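Local coordinates for sesquisabinene B synthase 2 (Santalum album, PDB 6A2A), which probably converts farnesyl diphosphate into sesquisabinene B as a magnesium- or manganese-dependent plant terpene synthase, at residues N421-S426 with L447-S452; D440-L445 with S515-P520. All coordinates share one frame; numbering follows the deposited sequence.

Contact 1 (N421-S426 with L447-S452); sequences NLLVTS and LFVRAS
Leu423 and Val449 meet where two helices of the all-α class I terpene synthase fold, 419-430 and 447-462, pack within the metal-binding domain, a small, buried example of helix-helix packing: three side chains, Leu423, Val449 and Ser452, make the contact. The apolar part rests on one branch of Leu423. With CG anti to the carbonyl carbon (chi1 -76°) and CD1 carried on away from CA, this methyl reaches across the gap, where CD1 lies 4.3 Å from Val449 CG1. Val449 and Ser452, one helical turn apart, both present their side chains to it. No hydrogen bond crosses the interface, although a hydroxyl borders it: Ser452 OG bonds to the carbonyl O of Thr525 on helix 521-535, so a third helix holds the group that Leu423 touches.

Within helix 419-430, two hydroxyls are tied back to the helix's own backbone. Ser426 OG donates to Leu423 O at 2.7 Å, tilted only 17° from the carbonyl plane, while the Ser426 side chain also packs on Phe521 and Phe524. Asn421 O is gripped twice by Thr425, whose N and OG1 approach from opposite faces of the carbonyl plane. Ser452 meets the leucine with its oxygen: Leu423 CD1 stands 3.8 Å from Ser452 OG.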
ATOM      1  N   ASN A 421     -16.728  16.402  -0.964  1.00 15.18           N
ATOM      2  CA  ASN A 421     -15.836  15.376  -0.399  1.00 16.06           C
ATOM      3  C   ASN A 421     -14.432  15.469  -1.013  1.00 15.09           C
ATOM      4  O   ASN A 421     -13.425  15.698  -0.313  1.00 15.64           O
ATOM      5  CB  ASN A 421     -16.454  13.999  -0.628  1.00 15.41           C
ATOM      6  CG  ASN A 421     -15.693  12.863   0.020  1.00 17.81           C
ATOM      7  OD1 ASN A 421     -14.510  13.004   0.359  1.00 16.79           O
ATOM      8  ND2 ASN A 421     -16.405  11.748   0.188  1.00 18.84           N
ATOM      9  N   LEU A 422     -14.362  15.414  -2.352  1.00 16.07           N
ATOM     10  CA  LEU A 422     -13.068  15.416  -3.022  1.00 16.59           C
ATOM     11  C   LEU A 422     -12.342  16.739  -2.793  1.00 16.52           C
ATOM     12  O   LEU A 422     -11.137  16.722  -2.575  1.00 17.29           O
ATOM     13  CB  LEU A 422     -13.276  15.147  -4.515  1.00 16.86           C
ATOM     14  CG  LEU A 422     -13.636  13.700  -4.836  1.00 16.07           C
ATOM     15  CD1 LEU A 422     -14.178  13.568  -6.238  1.00 19.66           C
ATOM     16  CD2 LEU A 422     -12.448  12.801  -4.624  1.00 17.88           C
ATOM     17  N   LEU A 423     -13.049  17.864  -2.856  1.00 15.72           N
ATOM     18  CA  LEU A 423     -12.381  19.183  -2.716  1.00 16.72           C
ATOM     19  C   LEU A 423     -11.932  19.477  -1.280  1.00 17.84           C
ATOM     20  O   LEU A 423     -10.805  19.935  -1.047  1.00 16.12           O
ATOM     21  CB  LEU A 423     -13.270  20.307  -3.261  1.00 17.59           C
ATOM     22  CG  LEU A 423     -13.335  20.397  -4.789  1.00 16.53           C
ATOM     23  CD1 LEU A 423     -14.397  21.396  -5.153  1.00 16.86           C
ATOM     24  CD2 LEU A 423     -12.027  20.773  -5.426  1.00 16.93           C
ATOM     25  N   VAL A 424     -12.802  19.251  -0.300  1.00 16.26           N
ATOM     26  CA  VAL A 424     -12.414  19.439   1.078  1.00 16.85           C
ATOM     27  C   VAL A 424     -11.249  18.525   1.418  1.00 17.35           C
ATOM     28  O   VAL A 424     -10.285  18.968   2.085  1.00 16.69           O
ATOM     29  CB  VAL A 424     -13.593  19.218   2.022  1.00 18.64           C
ATOM     30  CG1 VAL A 424     -13.151  19.145   3.468  1.00 19.48           C
ATOM     31  CG2 VAL A 424     -14.682  20.252   1.785  1.00 20.73           C
ATOM     32  N   THR A 425     -11.270  17.285   0.928  1.00 16.18           N
ATOM     33  CA  THR A 425     -10.137  16.398   1.150  1.00 16.30           C
ATOM     34  C   THR A 425      -8.865  16.994   0.533  1.00 16.87           C
ATOM     35  O   THR A 425      -7.828  17.010   1.164  1.00 17.33           O
ATOM     36  CB  THR A 425     -10.412  14.985   0.635  1.00 17.30           C
ATOM     37  OG1 THR A 425     -11.569  14.479   1.326  1.00 16.67           O
ATOM     38  CG2 THR A 425      -9.232  14.065   0.866  1.00 18.19           C
ATOM     39  N   SER A 426      -8.946  17.487  -0.700  1.00 16.36           N
ATOM     40  CA  SER A 426      -7.796  18.077  -1.362  1.00 16.97           C
ATOM     41  C   SER A 426      -7.222  19.257  -0.555  1.00 18.03           C
ATOM     42  O   SER A 426      -6.002  19.446  -0.553  1.00 17.80           O
ATOM     43  CB  SER A 426      -8.125  18.447  -2.768  1.00 16.04           C
ATOM     44  OG  SER A 426      -8.831  19.684  -2.918  1.00 16.18           O
ATOM     45  N   LEU A 447     -18.626  30.793  -1.880  1.00 19.34           N
ATOM     46  CA  LEU A 447     -19.075  30.875  -3.292  1.00 20.19           C
ATOM     47  C   LEU A 447     -18.156  30.110  -4.267  1.00 19.41           C
ATOM     48  O   LEU A 447     -18.690  29.399  -5.133  1.00 19.93           O
ATOM     49  CB  LEU A 447     -19.137  32.351  -3.683  1.00 21.13           C
ATOM     50  CG  LEU A 447     -19.547  32.660  -5.128  1.00 22.69           C
ATOM     51  CD1 LEU A 447     -20.941  32.161  -5.419  1.00 23.79           C
ATOM     52  CD2 LEU A 447     -19.462  34.162  -5.359  1.00 24.74           C
ATOM     53  N   PHE A 448     -16.862  30.277  -4.168  1.00 19.26           N
ATOM     54  CA  PHE A 448     -15.881  29.645  -5.086  1.00 21.44           C
ATOM     55  C   PHE A 448     -16.084  28.132  -5.130  1.00 22.76           C
ATOM     56  O   PHE A 448     -16.087  27.547  -6.180  1.00 21.08           O
ATOM     57  CB  PHE A 448     -14.470  29.917  -4.586  1.00 21.89           C
ATOM     58  CG  PHE A 448     -13.348  29.484  -5.487  1.00 22.10           C
ATOM     59  CD1 PHE A 448     -13.335  29.822  -6.823  1.00 23.08           C
ATOM     60  CD2 PHE A 448     -12.275  28.783  -4.975  1.00 22.03           C
ATOM     61  CE1 PHE A 448     -12.286  29.440  -7.635  1.00 20.90           C
ATOM     62  CE2 PHE A 448     -11.230  28.405  -5.787  1.00 22.93           C
ATOM     63  CZ  PHE A 448     -11.246  28.735  -7.113  1.00 19.26           C
ATOM     64  N   VAL A 449     -16.207  27.540  -3.974  1.00 21.33           N
ATOM     65  CA  VAL A 449     -16.359  26.066  -3.872  1.00 21.11           C
ATOM     66  C   VAL A 449     -17.773  25.669  -4.290  1.00 19.78           C
ATOM     67  O   VAL A 449     -17.921  24.691  -4.977  1.00 19.36           O
ATOM     68  CB  VAL A 449     -16.026  25.614  -2.447  1.00 20.39           C
ATOM     69  CG1 VAL A 449     -16.146  24.119  -2.308  1.00 24.27           C
ATOM     70  CG2 VAL A 449     -14.658  26.107  -2.045  1.00 25.03           C
ATOM     71  N   ARG A 450     -18.761  26.423  -3.885  1.00 19.67           N
ATOM     72  CA  ARG A 450     -20.162  26.108  -4.229  1.00 19.24           C
ATOM     73  C   ARG A 450     -20.318  26.095  -5.757  1.00 17.96           C
ATOM     74  O   ARG A 450     -20.939  25.220  -6.249  1.00 16.31           O
ATOM     75  CB  ARG A 450     -21.093  27.144  -3.607  1.00 21.00           C
ATOM     76  CG  ARG A 450     -22.560  26.762  -3.618  1.00 23.25           C
ATOM     77  CD  ARG A 450     -23.459  27.902  -3.189  1.00 29.07           C
ATOM     78  NE  ARG A 450     -24.833  27.493  -3.040  1.00 30.42           N
ATOM     79  CZ  ARG A 450     -25.907  28.183  -3.394  1.00 32.49           C
ATOM     80  NH1 ARG A 450     -27.084  27.598  -3.309  1.00 34.34           N
ATOM     81  NH2 ARG A 450     -25.832  29.436  -3.810  1.00 27.86           N
ATOM     82  N   ALA A 451     -19.764  27.082  -6.420  1.00 18.32           N
ATOM     83  CA  ALA A 451     -19.837  27.190  -7.891  1.00 18.02           C
ATOM     84  C   ALA A 451     -19.237  25.927  -8.524  1.00 17.80           C
ATOM     85  O   ALA A 451     -19.856  25.347  -9.384  1.00 19.07           O
ATOM     86  CB  ALA A 451     -19.123  28.440  -8.331  1.00 18.97           C
ATOM     87  N   SER A 452     -18.074  25.536  -8.078  1.00 17.86           N
ATOM     88  CA  SER A 452     -17.390  24.329  -8.597  1.00 18.34           C
ATOM     89  C   SER A 452     -18.262  23.088  -8.391  1.00 19.22           C
ATOM     90  O   SER A 452     -18.472  22.377  -9.332  1.00 15.66           O
ATOM     91  CB  SER A 452     -16.050  24.167  -7.970  1.00 17.55           C
ATOM     92  OG  SER A 452     -15.409  23.011  -8.417  1.00 17.98           O
TER

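Contact 2 (D440-L445 with S515-P520); sequences DYVNSL and SPFAEP
Tyr441 O, on helix 436-443, is gripped twice by Ser444, while the Tyr441 ring reaches over to Pro516 and Phe517. The hydroxyl bond is the shorter, Ser444 OG donating to Tyr441 O at 2.5 Å with a C=O...donor angle of 129°; Ser444 N reaches the same oxygen at 3.0 Å. Just beyond, Leu445 is the first residue to leave helical phi/psi, with a positive phi.

Across the contact the interactions are apolar. The phenol swings outward from the helix, its CG anti to the backbone N (chi1 172°), and comes from the direction opposite to both partners. One ring carbon, CE2, serves both: Tyr441 CE2 is 3.4 Å from Pro516 CG and 3.5 Å from Phe517 CZ. Farther along, Tyr441 OH lies against Pro516 CD at 3.3 Å, on a pyrrolidine ring preceded by a cis peptide bond. The two aromatic rings meet obliquely, their planes at 35°. Val442 plays a different part, setting its CG2 methyl at the edge of the phenylalanine ring, in plane, with Val442 CG2 3.6 Å from Phe517 CE1.

Replacing Tyr441 by an alanine would probably leave Pro516 CG and CD without their aromatic neighbour and open a gap beside Phe517 CZ. Pro446 also touches both Tyr441 and Phe517, and Phe521 of helix 521-535 meets the Phe517 ring and Val442. A short helix thus closes against the loop joining helices 489-510 and 521-535, the phenylalanine buried and the proline at the surface, a local instance of loop-on-helix packing in the α-helical domain of class I terpene synthases.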
ATOM      1  N   ASP A 440     -13.720  23.671   8.462  1.00 22.82           N
ATOM      2  CA  ASP A 440     -15.133  23.979   8.599  1.00 21.93           C
ATOM      3  C   ASP A 440     -15.473  25.053   7.510  1.00 21.08           C
ATOM      4  O   ASP A 440     -16.575  25.011   6.880  1.00 20.69           O
ATOM      5  CB  ASP A 440     -15.432  24.565   9.971  1.00 26.30           C
ATOM      6  CG  ASP A 440     -15.553  23.494  11.098  1.00 30.39           C
ATOM      7  OD1 ASP A 440     -15.624  22.303  10.777  1.00 31.83           O
ATOM      8  OD2 ASP A 440     -15.599  23.915  12.291  1.00 36.43           O
ATOM      9  N   TYR A 441     -14.605  26.046   7.379  1.00 21.35           N
ATOM     10  CA  TYR A 441     -14.802  27.129   6.367  1.00 20.43           C
ATOM     11  C   TYR A 441     -14.943  26.517   4.939  1.00 19.23           C
ATOM     12  O   TYR A 441     -15.908  26.808   4.244  1.00 19.02           O
ATOM     13  CB  TYR A 441     -13.655  28.135   6.402  1.00 21.76           C
ATOM     14  CG  TYR A 441     -13.710  29.134   5.270  1.00 23.36           C
ATOM     15  CD1 TYR A 441     -14.648  30.141   5.234  1.00 24.73           C
ATOM     16  CD2 TYR A 441     -12.850  29.016   4.198  1.00 27.54           C
ATOM     17  CE1 TYR A 441     -14.725  31.027   4.169  1.00 24.95           C
ATOM     18  CE2 TYR A 441     -12.875  29.919   3.151  1.00 28.07           C
ATOM     19  CZ  TYR A 441     -13.837  30.908   3.122  1.00 26.49           C
ATOM     20  OH  TYR A 441     -13.841  31.790   2.068  1.00 29.36           O
ATOM     21  N   VAL A 442     -14.033  25.666   4.545  1.00 20.98           N
ATOM     22  CA  VAL A 442     -14.110  25.104   3.179  1.00 20.61           C
ATOM     23  C   VAL A 442     -15.374  24.240   3.070  1.00 22.72           C
ATOM     24  O   VAL A 442     -16.042  24.310   2.104  1.00 21.36           O
ATOM     25  CB  VAL A 442     -12.838  24.345   2.790  1.00 22.74           C
ATOM     26  CG1 VAL A 442     -12.931  23.865   1.351  1.00 24.70           C
ATOM     27  CG2 VAL A 442     -11.633  25.225   2.958  1.00 26.51           C
ATOM     28  N   ASN A 443     -15.715  23.472   4.102  1.00 19.20           N
ATOM     29  CA  ASN A 443     -16.874  22.633   4.047  1.00 19.82           C
ATOM     30  C   ASN A 443     -18.181  23.443   4.171  1.00 21.44           C
ATOM     31  O   ASN A 443     -19.217  22.877   3.868  1.00 23.89           O
ATOM     32  CB  ASN A 443     -16.814  21.520   5.098  1.00 21.51           C
ATOM     33  CG  ASN A 443     -17.719  20.351   4.746  1.00 25.17           C
ATOM     34  OD1 ASN A 443     -17.917  19.985   3.557  1.00 23.53           O
ATOM     35  ND2 ASN A 443     -18.366  19.821   5.772  1.00 24.22           N
ATOM     36  N   SER A 444     -18.105  24.761   4.399  1.00 20.60           N
ATOM     37  CA  SER A 444     -19.305  25.629   4.512  1.00 21.51           C
ATOM     38  C   SER A 444     -19.739  26.133   3.137  1.00 24.70           C
ATOM     39  O   SER A 444     -20.765  26.814   3.039  1.00 25.90           O
ATOM     40  CB  SER A 444     -19.078  26.788   5.460  1.00 21.04           C
ATOM     41  OG  SER A 444     -18.151  27.723   4.960  1.00 22.56           O
ATOM     42  N   LEU A 445     -18.955  25.782   2.111  1.00 22.41           N
ATOM     43  CA  LEU A 445     -19.211  26.101   0.719  1.00 22.67           C
ATOM     44  C   LEU A 445     -19.224  27.626   0.498  1.00 19.58           C
ATOM     45  O   LEU A 445     -20.227  28.243   0.150  1.00 20.48           O
ATOM     46  CB  LEU A 445     -20.504  25.430   0.251  1.00 27.84           C
ATOM     47  CG  LEU A 445     -20.496  23.889   0.177  1.00 30.51           C
ATOM     48  CD1 LEU A 445     -21.470  23.397  -0.850  1.00 31.33           C
ATOM     49  CD2 LEU A 445     -19.109  23.307  -0.107  1.00 32.45           C
ATOM     50  N   SER A 515      -8.821  35.356  -1.997  1.00 50.24           N
ATOM     51  CA  SER A 515      -8.477  35.100  -0.589  1.00 44.20           C
ATOM     52  C   SER A 515      -9.746  34.586   0.091  1.00 39.17           C
ATOM     53  O   SER A 515     -10.834  35.046  -0.213  1.00 47.41           O
ATOM     54  CB  SER A 515      -7.885  36.335   0.081  1.00 54.55           C
ATOM     55  OG  SER A 515      -8.463  36.582   1.360  1.00 57.62           O
ATOM     56  N   PRO A 516      -9.610  33.635   0.996  1.00 35.98           N
ATOM     57  CA  PRO A 516      -8.397  33.123   1.621  1.00 33.39           C
ATOM     58  C   PRO A 516      -7.691  31.963   0.911  1.00 32.74           C
ATOM     59  O   PRO A 516      -6.685  31.461   1.420  1.00 34.81           O
ATOM     60  CB  PRO A 516      -8.942  32.641   2.967  1.00 37.41           C
ATOM     61  CG  PRO A 516     -10.283  32.098   2.619  1.00 37.01           C
ATOM     62  CD  PRO A 516     -10.814  33.063   1.583  1.00 37.86           C
ATOM     63  N   PHE A 517      -8.168  31.560  -0.273  1.00 29.03           N
ATOM     64  CA  PHE A 517      -7.586  30.394  -0.931  1.00 27.68           C
ATOM     65  C   PHE A 517      -6.291  30.733  -1.672  1.00 27.74           C
ATOM     66  O   PHE A 517      -6.081  31.860  -2.101  1.00 27.48           O
ATOM     67  CB  PHE A 517      -8.652  29.794  -1.846  1.00 28.11           C
ATOM     68  CG  PHE A 517      -9.842  29.253  -1.103  1.00 23.11           C
ATOM     69  CD1 PHE A 517      -9.646  28.282  -0.139  1.00 26.18           C
ATOM     70  CD2 PHE A 517     -11.125  29.678  -1.388  1.00 26.46           C
ATOM     71  CE1 PHE A 517     -10.726  27.751   0.533  1.00 26.92           C
ATOM     72  CE2 PHE A 517     -12.214  29.118  -0.732  1.00 27.49           C
ATOM     73  CZ  PHE A 517     -12.003  28.202   0.266  1.00 27.51           C
ATOM     74  N   ALA A 518      -5.441  29.734  -1.777  1.00 27.82           N
ATOM     75  CA  ALA A 518      -4.165  29.800  -2.472  1.00 28.10           C
ATOM     76  C   ALA A 518      -4.021  28.585  -3.379  1.00 27.23           C
ATOM     77  O   ALA A 518      -4.757  27.605  -3.254  1.00 23.36           O
ATOM     78  CB  ALA A 518      -3.030  29.801  -1.490  1.00 28.58           C
ATOM     79  N   GLU A 519      -2.990  28.622  -4.190  1.00 25.55           N
ATOM     80  CA  GLU A 519      -2.530  27.385  -4.868  1.00 25.85           C
ATOM     81  C   GLU A 519      -2.065  26.352  -3.843  1.00 25.58           C
ATOM     82  O   GLU A 519      -1.476  26.702  -2.825  1.00 26.00           O
ATOM     83  CB  GLU A 519      -1.403  27.714  -5.849  1.00 24.64           C
ATOM     84  CG  GLU A 519      -1.860  28.647  -6.966  1.00 25.66           C
ATOM     85  CD  GLU A 519      -2.852  28.081  -7.962  1.00 27.61           C
ATOM     86  OE1 GLU A 519      -3.225  26.874  -7.825  1.00 28.18           O
ATOM     87  OE2 GLU A 519      -3.312  28.841  -8.827  1.00 25.70           O
ATOM     88  N   PRO A 520      -2.284  25.065  -4.098  1.00 22.26           N
ATOM     89  CA  PRO A 520      -2.871  24.520  -5.318  1.00 20.84           C
ATOM     90  C   PRO A 520      -4.397  24.323  -5.301  1.00 21.44           C
ATOM     91  O   PRO A 520      -4.997  23.980  -6.329  1.00 21.78           O
ATOM     92  CB  PRO A 520      -2.239  23.134  -5.438  1.00 20.94           C
ATOM     93  CG  PRO A 520      -2.008  22.744  -4.004  1.00 22.54           C
ATOM     94  CD  PRO A 520      -1.613  24.039  -3.319  1.00 21.73           C
TER

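Followed from the N terminus, the chain runs through helix 419-430, turns into the short helix 436-443, and enters helix 447-462, where contact 1 closes a loop of 20 intervening residues. Contact 2 begins inside that loop and closes only after 69 more residues, in the segment between helices 489-510 and 521-535, so the two closures cross rather than nest. They also touch. Val424 of 421-426 packs on Val442 and Asn443, and Phe448 meets Phe517, the latter pair joining the second segments of both contacts. Together they tie three successive helices to a loop much later in the chain, with helix 521-535 contacting both.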